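Local coordinates for protein xylosidase (Xanthomonas axonopodis pv. citri, PDB 6XN2) that probably hydrolyses beta-1,4-xylosidic bonds of xylan-derived oligosaccharides as a family 43 glycoside hydrolase, binding xylose units in a pocket, at residues 50-55 with 119-124; 62-67 with 87-92; 58-63 with 310-315; 128-133 with 144-149. All coordinates share one frame; numbering follows the deposited sequence.

Contact 1 (50-55 with 119-124); sequences DPSAHV and APDAAQ. With XYP (beta-D-xylopyranose), chain E.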
loop_
_atom_site.group_PDB
_atom_site.type_symbol
_atom_site.label_atom_id
_atom_site.label_comp_id
_atom_site.label_asym_id
_atom_site.label_seq_id
_atom_site.Cartn_x
_atom_site.Cartn_y
_atom_site.Cartn_z
ATOM N N ASP A 50 -2.883 -0.485 -6.420
ATOM C CA ASP A 50 -2.093 -0.100 -5.250
ATOM C C ASP A 50 -1.868 1.408 -5.122
ATOM O O ASP A 50 -0.723 1.866 -5.111
ATOM C CB ASP A 50 -0.737 -0.792 -5.302
ATOM C CG ASP A 50 -0.835 -2.251 -5.734
ATOM O OD1 ASP A 50 -1.710 -2.984 -5.230
ATOM O OD2 ASP A 50 -0.023 -2.661 -6.581
ATOM N N PRO A 51 -2.953 2.188 -5.020
ATOM C CA PRO A 51 -2.763 3.643 -5.075
ATOM C C PRO A 51 -2.145 4.225 -3.803
ATOM O O PRO A 51 -2.663 3.996 -2.713
ATOM C CB PRO A 51 -4.185 4.164 -5.278
ATOM C CG PRO A 51 -5.044 3.144 -4.598
ATOM C CD PRO A 51 -4.362 1.815 -4.797
ATOM N N SER A 52 -1.109 5.016 -3.938
ATOM C CA SER A 52 -0.525 5.697 -2.813
ATOM C C SER A 52 -0.732 7.179 -3.050
ATOM O O SER A 52 -0.091 7.750 -3.856
ATOM C CB SER A 52 0.942 5.360 -2.691
ATOM O OG SER A 52 1.146 4.115 -2.108
ATOM N N ALA A 53 -1.648 7.767 -2.302
ATOM C CA ALA A 53 -2.005 9.179 -2.518
ATOM C C ALA A 53 -1.267 10.096 -1.557
ATOM O O ALA A 53 -1.195 9.796 -0.391
ATOM C CB ALA A 53 -3.480 9.356 -2.383
ATOM N N HIS A 54 -0.757 11.193 -2.100
ATOM C CA HIS A 54 -0.054 12.197 -1.273
ATOM C C HIS A 54 -0.435 13.599 -1.738
ATOM O O HIS A 54 -0.741 13.761 -2.878
ATOM C CB HIS A 54 1.451 12.023 -1.427
ATOM C CG HIS A 54 1.979 10.782 -0.813
ATOM N ND1 HIS A 54 2.520 10.767 0.421
ATOM C CD2 HIS A 54 2.059 9.529 -1.268
ATOM C CE1 HIS A 54 2.901 9.558 0.707
ATOM N NE2 HIS A 54 2.621 8.787 -0.295
ATOM N N VAL A 55 -0.410 14.548 -0.822
ATOM C CA VAL A 55 -0.619 15.966 -1.190
ATOM C C VAL A 55 0.767 16.594 -1.198
ATOM O O VAL A 55 1.325 16.771 -0.138
ATOM C CB VAL A 55 -1.546 16.714 -0.229
ATOM C CG1 VAL A 55 -1.481 18.197 -0.502
ATOM C CG2 VAL A 55 -2.969 16.223 -0.336
ATOM N N ALA A 119 3.628 -2.466 -5.923
ATOM C CA ALA A 119 3.112 -1.349 -5.158
ATOM C C ALA A 119 4.090 -0.316 -4.610
ATOM O O ALA A 119 4.712 -0.558 -3.661
ATOM C CB ALA A 119 2.262 -1.870 -4.044
ATOM N N PRO A 120 4.110 0.880 -5.182
ATOM C CA PRO A 120 5.061 1.880 -4.732
ATOM C C PRO A 120 4.510 2.963 -3.840
ATOM O O PRO A 120 3.359 2.997 -3.559
ATOM C CB PRO A 120 5.452 2.529 -6.038
ATOM C CG PRO A 120 4.190 2.548 -6.781
ATOM C CD PRO A 120 3.444 1.311 -6.404
ATOM N N ASP A 121 5.385 3.851 -3.411
ATOM C CA ASP A 121 4.958 4.997 -2.619
ATOM C C ASP A 121 5.935 6.136 -2.854
ATOM O O ASP A 121 6.960 5.959 -3.514
ATOM C CB ASP A 121 4.872 4.651 -1.126
ATOM C CG ASP A 121 4.018 5.644 -0.343
ATOM O OD1 ASP A 121 3.377 6.508 -0.981
ATOM O OD2 ASP A 121 3.986 5.561 0.903
ATOM N N ALA A 122 5.624 7.308 -2.323
ATOM C CA ALA A 122 6.487 8.455 -2.530
ATOM C C ALA A 122 6.630 9.264 -1.256
ATOM O O ALA A 122 5.810 9.152 -0.343
ATOM C CB ALA A 122 5.950 9.324 -3.658
ATOM N N ALA A 123 7.690 10.063 -1.205
ATOM C CA ALA A 123 7.936 10.974 -0.100
ATOM C C ALA A 123 8.676 12.202 -0.604
ATOM O O ALA A 123 9.302 12.168 -1.665
ATOM C CB ALA A 123 8.739 10.287 1.004
ATOM N N GLN A 124 8.601 13.290 0.156
ATOM C CA GLN A 124 9.354 14.490 -0.174
ATOM C C GLN A 124 10.200 14.947 1.000
ATOM O O GLN A 124 9.800 14.835 2.160
ATOM C CB GLN A 124 8.422 15.621 -0.610
ATOM C CG GLN A 124 7.722 15.387 -1.943
ATOM C CD GLN A 124 7.083 16.648 -2.488
ATOM O OE1 GLN A 124 6.511 17.442 -1.740
ATOM N NE2 GLN A 124 7.188 16.847 -3.795
HETATM O O1 XYP E . 0.219 -9.122 -3.925
HETATM C C1 XYP E . -0.050 -7.883 -4.540
HETATM C C2 XYP E . 0.968 -6.877 -4.048
HETATM C C3 XYP E . 1.044 -5.661 -4.915
HETATM C C4 XYP E . 1.142 -6.058 -6.372
HETATM C C5 XYP E . -0.010 -6.956 -6.719
HETATM O O2 XYP E . 0.696 -6.423 -2.729
HETATM O O3 XYP E . 2.220 -5.054 -4.471
HETATM O O4 XYP E . 1.054 -4.928 -7.181
HETATM O O5 XYP E . 0.012 -8.108 -5.925
HETATM O O HOH W 1 1.158 1.360 -3.097
#
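His54 and Asp121 link 50-55 to 119-124: His54 NE2 donates a hydrogen bond to Asp121 OD1 (2.5 Å, very short). Asp121 CG lies anti to the backbone N (chi1 -161°), which carries OD1 to the imidazole. The two side chains cross at about a right angle, ring and carboxylate planes 37° apart. OD1 also takes a weak bond from Ala122 N, and Val173 N holds OD2, so both carboxylate oxygens are gripped. The carbonyl O of Ala122 lies over one face of the imidazole, 3.1 Å from His54 CE1.

Ser52 OG donates to Pro120 O (2.9 Å) in the carbonyl plane. A water bridges that same oxygen to Asp50 O, donating to each, and a calcium ion lies about 4 Å from the Ser52 side chain.

At the sugar end, CB of Asp50 packs on Ala119 CB (3.4 Å). Beta-D-xylopyranose donates from O4 to Asp50 OD2 (2.6 Å) and accepts at O3 from Ala119 N (3.3 Å), while Ser65 also bonds to OD2.

The strands run nearly parallel (18°), axes 7.0 Å apart. Each edges its own sheet, backed by 59-67 or 128-136, as inner strands of adjacent propeller blades do.

Contact 2 (62-67 with 87-92); sequences IYPSHD and HVLRMA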
loop_
_atom_site.group_PDB
_atom_site.type_symbol
_atom_site.label_atom_id
_atom_site.label_comp_id
_atom_site.label_asym_id
_atom_site.label_seq_id
_atom_site.Cartn_x
_atom_site.Cartn_y
_atom_site.Cartn_z
ATOM N N ILE A 62 -0.886 10.762 -7.113
ATOM C CA ILE A 62 -1.106 9.347 -6.841
ATOM C C ILE A 62 -0.002 8.523 -7.488
ATOM O O ILE A 62 0.344 8.733 -8.658
ATOM C CB ILE A 62 -2.476 8.878 -7.355
ATOM C CG1 ILE A 62 -3.575 9.826 -6.874
ATOM C CG2 ILE A 62 -2.746 7.446 -6.917
ATOM C CD1 ILE A 62 -4.914 9.581 -7.542
ATOM N N TYR A 63 0.562 7.602 -6.713
ATOM C CA TYR A 63 1.621 6.726 -7.195
ATOM C C TYR A 63 1.113 5.291 -7.139
ATOM O O TYR A 63 1.193 4.632 -6.100
ATOM C CB TYR A 63 2.899 6.905 -6.360
ATOM C CG TYR A 63 3.400 8.336 -6.378
ATOM C CD1 TYR A 63 2.873 9.291 -5.512
ATOM C CD2 TYR A 63 4.377 8.742 -7.278
ATOM C CE1 TYR A 63 3.314 10.617 -5.544
ATOM C CE2 TYR A 63 4.824 10.063 -7.312
ATOM C CZ TYR A 63 4.288 10.994 -6.447
ATOM O OH TYR A 63 4.730 12.311 -6.480
ATOM N N PRO A 64 0.541 4.818 -8.250
ATOM C CA PRO A 64 0.008 3.456 -8.321
ATOM C C PRO A 64 0.945 2.510 -9.076
ATOM O O PRO A 64 1.924 2.972 -9.675
ATOM C CB PRO A 64 -1.302 3.653 -9.082
ATOM C CG PRO A 64 -0.964 4.771 -10.057
ATOM C CD PRO A 64 0.123 5.627 -9.412
ATOM N N SER A 65 0.664 1.208 -9.020
ATOM C CA SER A 65 1.287 0.249 -9.928
ATOM C C SER A 65 0.626 0.351 -11.293
ATOM O O SER A 65 -0.455 0.923 -11.418
ATOM C CB SER A 65 1.159 -1.179 -9.404
ATOM O OG SER A 65 1.771 -1.297 -8.139
ATOM N N HIS A 66 1.272 -0.215 -12.305
ATOM C CA HIS A 66 0.739 -0.184 -13.686
ATOM C C HIS A 66 0.608 -1.606 -14.208
ATOM O O HIS A 66 1.576 -2.132 -14.633
ATOM C CB HIS A 66 1.635 0.632 -14.611
ATOM C CG HIS A 66 1.116 0.671 -16.005
ATOM N ND1 HIS A 66 1.847 1.121 -17.056
ATOM C CD2 HIS A 66 -0.069 0.316 -16.521
ATOM C CE1 HIS A 66 1.147 1.035 -18.151
ATOM N NE2 HIS A 66 -0.015 0.551 -17.852
ATOM N N ASP A 67 -0.575 -2.179 -14.100
ATOM C CA ASP A 67 -0.844 -3.526 -14.542
ATOM C C ASP A 67 -0.804 -3.579 -16.030
ATOM O O ASP A 67 -1.360 -2.757 -16.670
ATOM C CB ASP A 67 -2.232 -3.962 -14.092
ATOM C CG ASP A 67 -2.321 -4.218 -12.634
ATOM O OD1 ASP A 67 -1.305 -4.460 -12.019
ATOM O OD2 ASP A 67 -3.413 -4.216 -12.113
ATOM N N HIS A 87 3.621 5.059 -13.423
ATOM C CA HIS A 87 3.135 6.383 -13.845
ATOM C C HIS A 87 2.837 7.202 -12.596
ATOM O O HIS A 87 2.781 6.656 -11.529
ATOM C CB HIS A 87 1.848 6.274 -14.648
ATOM C CG HIS A 87 2.038 5.800 -16.036
ATOM N ND1 HIS A 87 1.565 6.480 -17.106
ATOM C CD2 HIS A 87 2.629 4.709 -16.523
ATOM C CE1 HIS A 87 1.864 5.830 -18.189
ATOM N NE2 HIS A 87 2.508 4.761 -17.859
ATOM N N VAL A 88 2.660 8.493 -12.778
ATOM C CA VAL A 88 2.221 9.343 -11.700
ATOM C C VAL A 88 0.917 10.019 -12.103
ATOM O O VAL A 88 0.811 10.486 -13.162
ATOM C CB VAL A 88 3.268 10.375 -11.298
ATOM C CG1 VAL A 88 2.749 11.263 -10.210
ATOM C CG2 VAL A 88 4.508 9.682 -10.829
ATOM N N LEU A 89 -0.079 10.014 -11.245
ATOM C CA LEU A 89 -1.353 10.656 -11.536
ATOM C C LEU A 89 -1.541 11.868 -10.632
ATOM O O LEU A 89 -0.969 11.930 -9.548
ATOM C CB LEU A 89 -2.510 9.667 -11.354
ATOM C CG LEU A 89 -2.321 8.290 -11.996
ATOM C CD1 LEU A 89 -3.463 7.332 -11.622
ATOM C CD2 LEU A 89 -2.202 8.399 -13.503
ATOM N N ARG A 90 -2.335 12.834 -11.074
ATOM C CA ARG A 90 -2.567 14.022 -10.264
ATOM C C ARG A 90 -4.015 14.509 -10.310
ATOM O O ARG A 90 -4.663 14.478 -11.357
ATOM C CB ARG A 90 -1.627 15.153 -10.704
ATOM C CG ARG A 90 -1.826 16.469 -9.946
ATOM C CD ARG A 90 -0.785 17.506 -10.350
ATOM N NE ARG A 90 -0.902 17.846 -11.765
ATOM C CZ ARG A 90 0.099 18.293 -12.517
ATOM N NH1 ARG A 90 1.309 18.450 -11.993
ATOM N NH2 ARG A 90 -0.114 18.579 -13.794
ATOM N N MET A 91 -4.511 14.954 -9.160
ATOM C CA MET A 91 -5.714 15.774 -9.105
ATOM C C MET A 91 -5.294 17.154 -8.630
ATOM O O MET A 91 -4.835 17.306 -7.498
ATOM C CB MET A 91 -6.766 15.177 -8.172
ATOM C CG MET A 91 -7.408 13.916 -8.714
ATOM S SD MET A 91 -8.587 13.210 -7.550
ATOM C CE MET A 91 -9.819 14.507 -7.486
ATOM N N ALA A 92 -5.432 18.150 -9.500
ATOM C CA ALA A 92 -4.969 19.502 -9.197
ATOM C C ALA A 92 -5.712 20.102 -8.007
ATOM O O ALA A 92 -5.147 20.887 -7.248
ATOM C CB ALA A 92 -5.117 20.398 -10.415
HETATM O O HOH W 2 3.665 5.277 -9.184
HETATM O O HOH W 3 1.550 3.560 -12.378
#
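Ile62 and Leu89 pair across two antiparallel strands in the middle of a four-stranded blade of the five-bladed beta-propeller known for family 43. They form a hydrogen-bonded pair: Ile62 N donates to Leu89 O (2.7 Å) and Leu89 N returns a nearly straight bond (177°) to Ile62 O. Their side chains share one face of the sheet, CB to CB at 4.1 Å. Pro64 extends this patch, its CG meeting Leu89 CD1 at 3.9 Å, and Ile337 of strand 336-342, in another sheet, touches all three.

Tyr63 follows. From CB the chain turns so that CG lies beside the backbone N (chi1 -58°), which sets the ring alongside Val88, both side chains pointing the same way. CD2 and then CE2 run past Val88 CG2 obliquely, closest at CE2 (3.6 Å), and CZ comes near Val88 CG1. Across the ring, CE1 meets Ala122 CB. At the tip, OH is hydrogen-bonded to Pro152 O.

Further along, the strands diverge. The rings of His66 and His87 meet obliquely, centroids 5.0 Å apart and planes at 81°. Each is tied by its ND1 to a different aspartate: His66 to Asp85, His87 to Asp100.

Pro64 has no N-H to give His87 O, and two waters bridge the backbones instead. Both donate to Pro64 O; one also donates to His87 O, and the other accepts from His87 N at 2.8 Å.

Contact 3 (58-63 with 310-315); sequences GALYIY and SICLFQ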
loop_
_atom_site.group_PDB
_atom_site.type_symbol
_atom_site.label_atom_id
_atom_site.label_comp_id
_atom_site.label_asym_id
_atom_site.label_seq_id
_atom_site.Cartn_x
_atom_site.Cartn_y
_atom_site.Cartn_z
ATOM N N GLY A 58 0.630 21.417 -2.964
ATOM C CA GLY A 58 -0.727 21.844 -3.155
ATOM C C GLY A 58 -1.666 21.014 -3.998
ATOM O O GLY A 58 -2.817 21.344 -4.109
ATOM N N ALA A 59 -1.172 19.968 -4.613
ATOM C CA ALA A 59 -2.009 19.084 -5.425
ATOM C C ALA A 59 -1.912 17.640 -4.951
ATOM O O ALA A 59 -0.966 17.266 -4.253
ATOM C CB ALA A 59 -1.622 19.189 -6.896
ATOM N N LEU A 60 -2.903 16.835 -5.317
ATOM C CA LEU A 60 -2.919 15.432 -4.934
ATOM C C LEU A 60 -2.235 14.602 -6.005
ATOM O O LEU A 60 -2.686 14.564 -7.152
ATOM C CB LEU A 60 -4.348 14.937 -4.718
ATOM C CG LEU A 60 -4.475 13.461 -4.317
ATOM C CD1 LEU A 60 -4.623 13.333 -2.816
ATOM C CD2 LEU A 60 -5.629 12.814 -5.051
ATOM N N TYR A 61 -1.127 13.968 -5.628
ATOM C CA TYR A 61 -0.400 13.066 -6.517
ATOM C C TYR A 61 -0.666 11.618 -6.124
ATOM O O TYR A 61 -0.687 11.285 -4.943
ATOM C CB TYR A 61 1.102 13.360 -6.476
ATOM C CG TYR A 61 1.464 14.649 -7.160
ATOM C CD1 TYR A 61 1.401 15.861 -6.482
ATOM C CD2 TYR A 61 1.859 14.662 -8.491
ATOM C CE1 TYR A 61 1.727 17.047 -7.117
ATOM C CE2 TYR A 61 2.190 15.849 -9.128
ATOM C CZ TYR A 61 2.120 17.033 -8.440
ATOM O OH TYR A 61 2.443 18.211 -9.088
ATOM N N ILE A 62 -0.886 10.762 -7.113
ATOM C CA ILE A 62 -1.106 9.347 -6.841
ATOM C C ILE A 62 -0.002 8.523 -7.488
ATOM O O ILE A 62 0.344 8.733 -8.658
ATOM C CB ILE A 62 -2.476 8.878 -7.355
ATOM C CG1 ILE A 62 -3.575 9.826 -6.874
ATOM C CG2 ILE A 62 -2.746 7.446 -6.917
ATOM C CD1 ILE A 62 -4.914 9.581 -7.542
ATOM N N TYR A 63 0.562 7.602 -6.713
ATOM C CA TYR A 63 1.621 6.726 -7.195
ATOM C C TYR A 63 1.113 5.291 -7.139
ATOM O O TYR A 63 1.193 4.632 -6.100
ATOM C CB TYR A 63 2.899 6.905 -6.360
ATOM C CG TYR A 63 3.400 8.336 -6.378
ATOM C CD1 TYR A 63 2.873 9.291 -5.512
ATOM C CD2 TYR A 63 4.377 8.742 -7.278
ATOM C CE1 TYR A 63 3.314 10.617 -5.544
ATOM C CE2 TYR A 63 4.824 10.063 -7.312
ATOM C CZ TYR A 63 4.288 10.994 -6.447
ATOM O OH TYR A 63 4.730 12.311 -6.480
ATOM N N SER A 310 -4.607 3.423 0.071
ATOM C CA SER A 310 -3.970 4.441 0.881
ATOM C C SER A 310 -5.050 5.343 1.462
ATOM O O SER A 310 -6.198 5.322 1.014
ATOM C CB SER A 310 -2.939 5.233 0.075
ATOM O OG SER A 310 -3.524 5.928 -1.006
ATOM N N ILE A 311 -4.677 6.114 2.473
ATOM C CA ILE A 311 -5.586 7.056 3.110
ATOM C C ILE A 311 -4.922 8.424 3.167
ATOM O O ILE A 311 -3.816 8.572 3.696
ATOM C CB ILE A 311 -5.976 6.595 4.523
ATOM C CG1 ILE A 311 -6.808 5.312 4.455
ATOM C CG2 ILE A 311 -6.712 7.709 5.262
ATOM C CD1 ILE A 311 -6.969 4.627 5.794
ATOM N N CYS A 312 -5.587 9.416 2.597
ATOM C CA CYS A 312 -4.919 10.724 2.442
ATOM C C CYS A 312 -5.888 11.885 2.635
ATOM O O CYS A 312 -6.995 11.806 2.165
ATOM C CB CYS A 312 -4.380 10.797 1.024
ATOM S SG CYS A 312 -3.511 12.327 0.637
ATOM N N LEU A 313 -5.435 12.918 3.321
ATOM C CA LEU A 313 -6.255 14.123 3.549
ATOM C C LEU A 313 -5.985 15.116 2.424
ATOM O O LEU A 313 -4.838 15.414 2.182
ATOM C CB LEU A 313 -5.864 14.717 4.898
ATOM C CG LEU A 313 -6.553 16.018 5.282
ATOM C CD1 LEU A 313 -8.051 15.838 5.324
ATOM C CD2 LEU A 313 -6.043 16.501 6.616
ATOM N N PHE A 314 -7.038 15.555 1.750
ATOM C CA PHE A 314 -6.951 16.542 0.678
ATOM C C PHE A 314 -7.944 17.661 0.980
ATOM O O PHE A 314 -9.152 17.462 0.874
ATOM C CB PHE A 314 -7.254 15.905 -0.679
ATOM C CG PHE A 314 -6.852 16.748 -1.861
ATOM C CD1 PHE A 314 -5.943 17.785 -1.721
ATOM C CD2 PHE A 314 -7.378 16.491 -3.115
ATOM C CE1 PHE A 314 -5.567 18.554 -2.814
ATOM C CE2 PHE A 314 -7.012 17.256 -4.209
ATOM C CZ PHE A 314 -6.105 18.286 -4.059
ATOM N N GLN A 315 -7.454 18.811 1.387
ATOM C CA GLN A 315 -8.296 19.922 1.755
ATOM C C GLN A 315 -9.347 19.565 2.824
ATOM O O GLN A 315 -9.020 19.221 3.933
ATOM C CB GLN A 315 -8.881 20.638 0.525
ATOM C CG GLN A 315 -7.829 21.214 -0.403
ATOM C CD GLN A 315 -8.355 22.065 -1.543
ATOM O OE1 GLN A 315 -9.506 22.375 -1.608
ATOM N NE2 GLN A 315 -7.488 22.441 -2.431
#
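An apolar contact between two sheets, made without a single hydrogen bond, brings Leu60 against Phe314 and Cys312. Leu60 belongs to the second strand of the sheet built from 47-106; Phe314 and Cys312 lie on the first strand of the sheet 310-342. The strands run nearly antiparallel (161°), but their axes stay 8.6 Å apart, so side chains fill the space between them.

Leu60 CB sits over one face of the Phe314 ring in a CH-pi contact, 3.8 Å from the centroid and 19° off the normal. It lies toward the rim of the ring, and CE2 of Phe314 is its nearest atom (3.6 Å). With CG swung away from the backbone N (chi1 180°), the Leu60 branch reaches on past the ring, and CD1 meets Cys312 SG at 3.8 Å. The carbonyl O of Gly58 approaches the ring edge near its plane, 4.1 Å from CE1 of Phe314. Val55 and Pro94 also touch the phenyl group, while Ala53 packs on Cys312 and Phe321 on Leu60.

Such face-to-face packing of twisted sheets joins neighbouring blades of a beta-propeller; here it brings together the first and last sheets in the chain, where the five-bladed ring closes.

Contact 4 (128-133 with 144-149); sequences KTYLYF and IGVAVG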
loop_
_atom_site.group_PDB
_atom_site.type_symbol
_atom_site.label_atom_id
_atom_site.label_comp_id
_atom_site.label_asym_id
_atom_site.label_seq_id
_atom_site.Cartn_x
_atom_site.Cartn_y
_atom_site.Cartn_z
ATOM N N LYS A 128 13.299 17.445 -2.858
ATOM C CA LYS A 128 13.374 16.248 -3.680
ATOM C C LYS A 128 12.125 15.415 -3.471
ATOM O O LYS A 128 11.489 15.503 -2.428
ATOM C CB LYS A 128 14.608 15.416 -3.329
ATOM C CG LYS A 128 15.927 16.193 -3.390
ATOM C CD LYS A 128 16.347 16.438 -4.820
ATOM C CE LYS A 128 17.572 17.338 -4.875
ATOM N NZ LYS A 128 18.080 17.513 -6.277
ATOM N N THR A 129 11.799 14.577 -4.426
ATOM C CA THR A 129 10.723 13.624 -4.310
ATOM C C THR A 129 11.359 12.263 -4.488
ATOM O O THR A 129 12.142 12.065 -5.359
ATOM C CB THR A 129 9.618 13.805 -5.358
ATOM O OG1 THR A 129 9.107 15.114 -5.296
ATOM C CG2 THR A 129 8.490 12.841 -5.122
ATOM N N TYR A 130 11.017 11.341 -3.622
ATOM C CA TYR A 130 11.558 10.017 -3.677
ATOM C C TYR A 130 10.490 9.007 -4.000
ATOM O O TYR A 130 9.487 9.043 -3.426
ATOM C CB TYR A 130 12.221 9.664 -2.356
ATOM C CG TYR A 130 13.307 10.620 -1.971
ATOM C CD1 TYR A 130 13.029 11.748 -1.284
ATOM C CD2 TYR A 130 14.590 10.396 -2.315
ATOM C CE1 TYR A 130 14.014 12.637 -0.941
ATOM C CE2 TYR A 130 15.579 11.278 -1.978
ATOM C CZ TYR A 130 15.279 12.393 -1.294
ATOM O OH TYR A 130 16.231 13.266 -0.960
ATOM N N LEU A 131 10.748 8.118 -4.943
ATOM C CA LEU A 131 9.818 7.076 -5.309
ATOM C C LEU A 131 10.308 5.758 -4.763
ATOM O O LEU A 131 11.301 5.296 -5.160
ATOM C CB LEU A 131 9.625 7.004 -6.818
ATOM C CG LEU A 131 8.603 6.023 -7.382
ATOM C CD1 LEU A 131 7.239 6.302 -6.845
ATOM C CD2 LEU A 131 8.544 6.083 -8.874
ATOM N N TYR A 132 9.604 5.207 -3.797
ATOM C CA TYR A 132 9.962 3.926 -3.195
ATOM C C TYR A 132 9.193 2.807 -3.877
ATOM O O TYR A 132 7.987 2.916 -4.058
ATOM C CB TYR A 132 9.665 3.930 -1.693
ATOM C CG TYR A 132 10.424 4.991 -0.959
ATOM C CD1 TYR A 132 9.968 6.304 -0.934
ATOM C CD2 TYR A 132 11.614 4.689 -0.305
ATOM C CE1 TYR A 132 10.677 7.289 -0.273
ATOM C CE2 TYR A 132 12.331 5.665 0.358
ATOM C CZ TYR A 132 11.859 6.960 0.372
ATOM O OH TYR A 132 12.566 7.932 1.031
ATOM N N PHE A 133 9.882 1.735 -4.254
ATOM C CA PHE A 133 9.228 0.659 -4.994
ATOM C C PHE A 133 9.821 -0.711 -4.692
ATOM O O PHE A 133 11.033 -0.845 -4.508
ATOM C CB PHE A 133 9.309 0.933 -6.502
ATOM C CG PHE A 133 10.714 0.932 -7.042
ATOM C CD1 PHE A 133 11.514 2.055 -6.924
ATOM C CD2 PHE A 133 11.231 -0.191 -7.670
ATOM C CE1 PHE A 133 12.809 2.060 -7.411
ATOM C CE2 PHE A 133 12.535 -0.191 -8.155
ATOM C CZ PHE A 133 13.314 0.934 -8.034
ATOM N N ILE A 144 13.349 -3.523 -1.788
ATOM C CA ILE A 144 12.763 -2.223 -1.998
ATOM C C ILE A 144 13.849 -1.258 -2.431
ATOM O O ILE A 144 14.862 -1.115 -1.752
ATOM C CB ILE A 144 12.064 -1.727 -0.728
ATOM C CG1 ILE A 144 10.855 -2.618 -0.453
ATOM C CG2 ILE A 144 11.642 -0.268 -0.885
ATOM C CD1 ILE A 144 10.240 -2.381 0.871
ATOM N N GLY A 145 13.652 -0.642 -3.593
ATOM C CA GLY A 145 14.578 0.357 -4.089
ATOM C C GLY A 145 13.971 1.742 -3.999
ATOM O O GLY A 145 12.792 1.895 -3.678
ATOM N N VAL A 146 14.772 2.760 -4.270
ATOM C CA VAL A 146 14.248 4.116 -4.298
ATOM C C VAL A 146 14.782 4.842 -5.541
ATOM O O VAL A 146 15.853 4.510 -6.064
ATOM C CB VAL A 146 14.590 4.888 -2.984
ATOM C CG1 VAL A 146 16.093 5.110 -2.855
ATOM C CG2 VAL A 146 13.830 6.214 -2.901
ATOM N N ALA A 147 14.006 5.805 -6.024
ATOM C CA ALA A 147 14.388 6.632 -7.160
ATOM C C ALA A 147 14.162 8.102 -6.815
ATOM O O ALA A 147 13.212 8.440 -6.108
ATOM C CB ALA A 147 13.601 6.233 -8.391
ATOM N N VAL A 148 15.042 8.973 -7.295
ATOM C CA VAL A 148 15.012 10.372 -6.883
ATOM C C VAL A 148 14.674 11.312 -8.048
ATOM O O VAL A 148 15.132 11.114 -9.175
ATOM C CB VAL A 148 16.362 10.785 -6.258
ATOM C CG1 VAL A 148 16.229 12.100 -5.500
ATOM C CG2 VAL A 148 16.861 9.683 -5.323
ATOM N N GLY A 149 13.906 12.331 -7.747
ATOM C CA GLY A 149 13.514 13.342 -8.688
ATOM C C GLY A 149 13.454 14.707 -8.057
ATOM O O GLY A 149 13.497 14.841 -6.879
#
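Val146 is the apolar centre of this hairpin: its CG2 lies over one face of the Tyr132 ring in a CH-pi contact, 3.8 Å from the centroid, and also touches Tyr130 CB. CG2 stands anti to the backbone N, which forces CG1 into the crowded position (chi1 66°). On the same face Tyr130 lies alongside Val148, CE2 meeting CG1 at 3.7 Å. The Tyr132 hydroxyl, the polar tip on this face, bonds to Met226 O.

The opposite face carries Leu131, Ala147 and Phe133. The Phe133 side chain takes chi1 64°, between backbone N and carbonyl carbon, and its ring folds across the partner strand against the Gly145 backbone: CE1 lies 3.6 Å from Gly145 C, and Gly145 CA lies over one face, toward the rim.

Between the two faces runs a regular antiparallel ladder with hydrogen-bonded pairs Thr129-Gly149, Leu131-Ala147 and Phe133-Gly145. Each is closed by two backbone bonds, the shortest being Leu131 N to Ala147 O (2.7 Å). CA-H...O contacts run between the bonded pairs, as from Tyr130 CA to Ala147 O (3.3 Å).

At the polar end, Lys128 NZ forms a salt bridge with Asp150, and Thr129 OG1 bonds to Gln124.

The hairpin forms the middle of a four-stranded blade between 121-125 and 157-158, with strands 59-67 and 99-106 of the adjacent blade packed against the Leu131 face.

How the contacts relate
Contacts 2 and 4 act within blades, holding neighbouring strands by backbone bonds; contacts 1 and 3 act between blades, chiefly through side chains, with a bridging water in contact 1. All four are largely buried, but contact 1 lies nearest the chain centre and has the most polar side-chain chemistry; it hydrogen-bonds the sugar, and contact 2 reaches the same pocket through Ser65. Contact 3 is apolar and reaches an exposed glycine. Contacts 2 and 3 share Ile62 and Tyr63 on strand 59-67, which is also hydrogen-bonded to the 50-55 strand of contact 1. Strand 121-125 pairs with 128-136, tying contact 1 to contact 4, and Tyr63 packs on Leu131 across the blade boundary.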